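Local coordinates for protein prephenate dehydratase:Amino acid-binding ACT (Brucella abortus, PDB 6VH5) that probably catalyses the conversion of prephenate to phenylpyruvate, the step that commits prephenate to phenylalanine synthesis, and binds phenylalanine at its ACT domain, at residues V160-R163 and S164-A167; L276-E279 and E280-F284. One frame throughout, in Å; residues are numbered along the deposited sequence.

Interaction 1 and interaction 2 lie on opposite sides of the chain's centre, their own centres 59 Å apart and their nearest atoms about 45 Å apart. Interaction 1 comes first along the chain, in the prephenate dehydratase region, where residues 160-167 lead from helix 150-160 into strand 165-169 of a mixed sheet. Interaction 2 follows within the ACT region, along helix 272-283, which leads to strand 286-295 of an antiparallel four-stranded sheet. They share no helix, strand or sheet. Each reveals how a different part of the chain is built: a helix-to-strand turn in the prephenate dehydratase region, and a helix end in the phenylalanine-binding region.

Interaction 1: V160-R163 and S164-A167; sequences VKDR and SMAA
Asp162 OD1 is gripped by two donors of one residue: Ser164 N at 2.9 Å and Ser164 OG, also at 2.9 Å from Asp162 OD1. Both arrive from the same face of the carboxylate, about 40° out of its plane, and the N-H of Ser164 points at the oxygen with an angle of 153°. The aspartate presents this oxygen because CG stands anti to its backbone N (chi1 175°), which carries the carboxylate forward along the chain. The acid thus bridges the first and third positions of a type I beta turn, the arrangement of an Asx turn placed on a beta turn. The beta turn itself is closed by Met165 N, which donates to Asp162 O over 3.1 Å; the amide lies above the carbonyl plane, yet its N-H is nearly straight. Met165 also lays its thioether across the aspartate at about a right angle, with SD 3.8 Å from Asp162 CB, and the same sulfur meets Val160 CG1 at 4.0 Å. Arg163, at the second position of the turn, turns its guanidinium to a salt bridge with Glu119. The turn reverses the chain after helix 150-160: Met165 packs back on Val157 of that helix, and strand 165-169 then runs between strands 122-125 and 108-111.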
# COMPACT_ATOMS: atom_id res chain seq x y z
N VAL A 160 -24.05 -3.39 21.23
CA VAL A 160 -24.88 -4.59 21.24
C VAL A 160 -25.10 -5.10 22.66
O VAL A 160 -26.14 -5.70 22.95
CB VAL A 160 -24.25 -5.66 20.33
CG1 VAL A 160 -25.01 -6.98 20.42
CG2 VAL A 160 -24.21 -5.15 18.89
N LYS A 161 -24.15 -4.86 23.56
CA LYS A 161 -24.27 -5.24 24.97
C LYS A 161 -24.48 -6.74 25.13
O LYS A 161 -25.12 -7.20 26.09
CB LYS A 161 -25.40 -4.45 25.64
CG LYS A 161 -25.23 -2.95 25.50
CD LYS A 161 -26.42 -2.17 26.02
CE LYS A 161 -26.16 -0.67 25.89
NZ LYS A 161 -26.34 -0.19 24.49
N ASP A 162 -23.92 -7.51 24.21
CA ASP A 162 -23.89 -8.96 24.29
C ASP A 162 -22.57 -9.33 24.97
O ASP A 162 -21.49 -9.05 24.43
CB ASP A 162 -24.01 -9.55 22.88
CG ASP A 162 -23.87 -11.05 22.83
OD1 ASP A 162 -23.54 -11.70 23.85
OD2 ASP A 162 -24.08 -11.59 21.73
N ARG A 163 -22.67 -9.93 26.16
CA ARG A 163 -21.51 -10.25 26.97
C ARG A 163 -20.59 -11.28 26.33
O ARG A 163 -19.41 -11.37 26.71
CB ARG A 163 -21.97 -10.72 28.35
CG ARG A 163 -22.61 -9.62 29.19
CD ARG A 163 -23.18 -10.16 30.49
NE ARG A 163 -22.18 -10.67 31.43
CZ ARG A 163 -21.63 -9.96 32.42
NH1 ARG A 163 -21.95 -8.69 32.61
NH2 ARG A 163 -20.75 -10.54 33.22
N SER A 164 -21.10 -12.08 25.39
CA SER A 164 -20.28 -13.07 24.71
C SER A 164 -19.35 -12.46 23.65
O SER A 164 -18.49 -13.17 23.13
CB SER A 164 -21.18 -14.12 24.06
OG SER A 164 -21.67 -13.64 22.82
N MET A 165 -19.53 -11.20 23.30
CA MET A 165 -18.76 -10.57 22.23
C MET A 165 -17.57 -9.80 22.80
O MET A 165 -17.75 -8.91 23.65
CB MET A 165 -19.63 -9.64 21.39
CG MET A 165 -20.56 -10.39 20.46
SD MET A 165 -21.83 -9.35 19.73
CE MET A 165 -22.10 -10.22 18.19
N ALA A 166 -16.37 -10.14 22.34
CA ALA A 166 -15.15 -9.42 22.66
C ALA A 166 -14.61 -8.70 21.42
O ALA A 166 -15.00 -8.99 20.28
CB ALA A 166 -14.10 -10.37 23.21
N ALA A 167 -13.72 -7.74 21.64
CA ALA A 167 -13.11 -7.02 20.52
C ALA A 167 -11.60 -6.97 20.68
O ALA A 167 -11.07 -6.99 21.79
CB ALA A 167 -13.66 -5.59 20.40

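Interaction 2: L276-E279 and E280-F284; sequences LALE and ELRFF
Successive i to i+4 bonds, such as Glu280 N to Leu276 O at 2.9 Å, carry the backbone through residues 276-283 as an alpha helix, with Leu281 N on Ala277 O and Arg282 N on Leu278 O continuing the series until the bond from Phe283 N to Glu279 O, which is weak. Among the side chains, Leu278 and Leu281 lie side by side and point the same way, their CD2 methyls meeting at 3.9 Å. Leu281 reaches this position with CG anti to its backbone N (chi1 177°), beside its carbonyl carbon. On the exposed side, Arg282 folds back over the preceding turn, its chain bent at chi3, which brings NH1 to 3.8 Å from Leu278 CB and NE to 3.7 Å from Leu278 O. The guanidinium meets that carbonyl obliquely. Beyond the leucine pair, Leu281 packs on Ala233 of helix 229-240 and on Val288 of strand 286-295, while Ala277 touches Phe237 of the same neighbouring helix. The chemistry is that of an amphipathic helix: apolar side chains such as Ala277 and Leu281 face the neighbouring helix and sheet of the ACT fold, and Glu279 and Arg282 occupy exposed positions. The positive guanidinium, lying near the last turn, could interact favourably with the partial negative charge at the helix's C-terminal end.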
# COMPACT_ATOMS: atom_id res chain seq x y z
N LEU A 276 24.89 20.80 -2.08
CA LEU A 276 25.69 20.28 -3.18
C LEU A 276 25.05 19.03 -3.79
O LEU A 276 24.90 18.94 -5.02
CB LEU A 276 27.09 19.95 -2.69
CG LEU A 276 28.05 21.09 -2.37
CD1 LEU A 276 29.30 20.54 -1.72
CD2 LEU A 276 28.40 21.80 -3.65
N ALA A 277 24.61 18.09 -2.95
CA ALA A 277 23.96 16.88 -3.44
C ALA A 277 22.74 17.22 -4.28
O ALA A 277 22.58 16.71 -5.40
CB ALA A 277 23.56 15.99 -2.26
N LEU A 278 21.88 18.11 -3.78
CA LEU A 278 20.69 18.48 -4.55
C LEU A 278 21.06 19.17 -5.85
O LEU A 278 20.39 18.99 -6.88
CB LEU A 278 19.76 19.36 -3.70
CG LEU A 278 19.02 18.64 -2.56
CD1 LEU A 278 18.16 19.59 -1.70
CD2 LEU A 278 18.15 17.54 -3.15
N GLU A 279 22.14 19.96 -5.84
CA GLU A 279 22.59 20.62 -7.07
C GLU A 279 23.03 19.59 -8.10
O GLU A 279 22.74 19.73 -9.29
CB GLU A 279 23.73 21.58 -6.77
CG GLU A 279 24.24 22.29 -8.01
CD GLU A 279 25.37 23.28 -7.72
OE1 GLU A 279 26.00 23.18 -6.64
OE2 GLU A 279 25.59 24.18 -8.56
N GLU A 280 23.74 18.56 -7.65
CA GLU A 280 24.12 17.49 -8.55
C GLU A 280 22.89 16.71 -9.00
O GLU A 280 22.80 16.30 -10.16
CB GLU A 280 25.13 16.58 -7.86
CG GLU A 280 25.78 15.55 -8.75
CD GLU A 280 27.04 14.99 -8.11
OE1 GLU A 280 27.75 15.77 -7.43
OE2 GLU A 280 27.31 13.78 -8.28
N LEU A 281 21.92 16.52 -8.10
CA LEU A 281 20.69 15.85 -8.46
C LEU A 281 19.96 16.62 -9.56
O LEU A 281 19.42 16.02 -10.50
CB LEU A 281 19.80 15.70 -7.23
CG LEU A 281 18.43 15.07 -7.44
CD1 LEU A 281 18.57 13.57 -7.54
CD2 LEU A 281 17.43 15.46 -6.34
N ARG A 282 19.99 17.95 -9.50
CA ARG A 282 19.28 18.76 -10.50
C ARG A 282 19.90 18.65 -11.88
O ARG A 282 19.20 18.82 -12.88
CB ARG A 282 19.25 20.23 -10.07
CG ARG A 282 18.13 20.58 -9.12
CD ARG A 282 18.22 22.01 -8.63
NE ARG A 282 18.42 22.11 -7.19
CZ ARG A 282 17.42 22.14 -6.30
NH1 ARG A 282 17.67 22.23 -5.00
NH2 ARG A 282 16.17 22.09 -6.72
N PHE A 283 21.21 18.38 -11.98
CA PHE A 283 21.80 18.23 -13.30
C PHE A 283 21.34 16.94 -13.95
O PHE A 283 21.23 16.86 -15.18
CB PHE A 283 23.34 18.26 -13.22
CG PHE A 283 24.03 18.08 -14.55
CD1 PHE A 283 24.12 19.14 -15.45
CD2 PHE A 283 24.60 16.87 -14.91
CE1 PHE A 283 24.76 19.00 -16.67
CE2 PHE A 283 25.23 16.72 -16.14
CZ PHE A 283 25.31 17.79 -17.02
N PHE A 284 21.07 15.93 -13.14
CA PHE A 284 20.79 14.58 -13.60
C PHE A 284 19.31 14.22 -13.56
O PHE A 284 18.97 13.06 -13.79
CB PHE A 284 21.61 13.59 -12.77
CG PHE A 284 23.10 13.62 -13.05
CD1 PHE A 284 23.60 13.23 -14.29
CD2 PHE A 284 24.00 14.03 -12.07
CE1 PHE A 284 24.97 13.25 -14.54
CE2 PHE A 284 25.36 14.05 -12.31
CZ PHE A 284 25.86 13.66 -13.56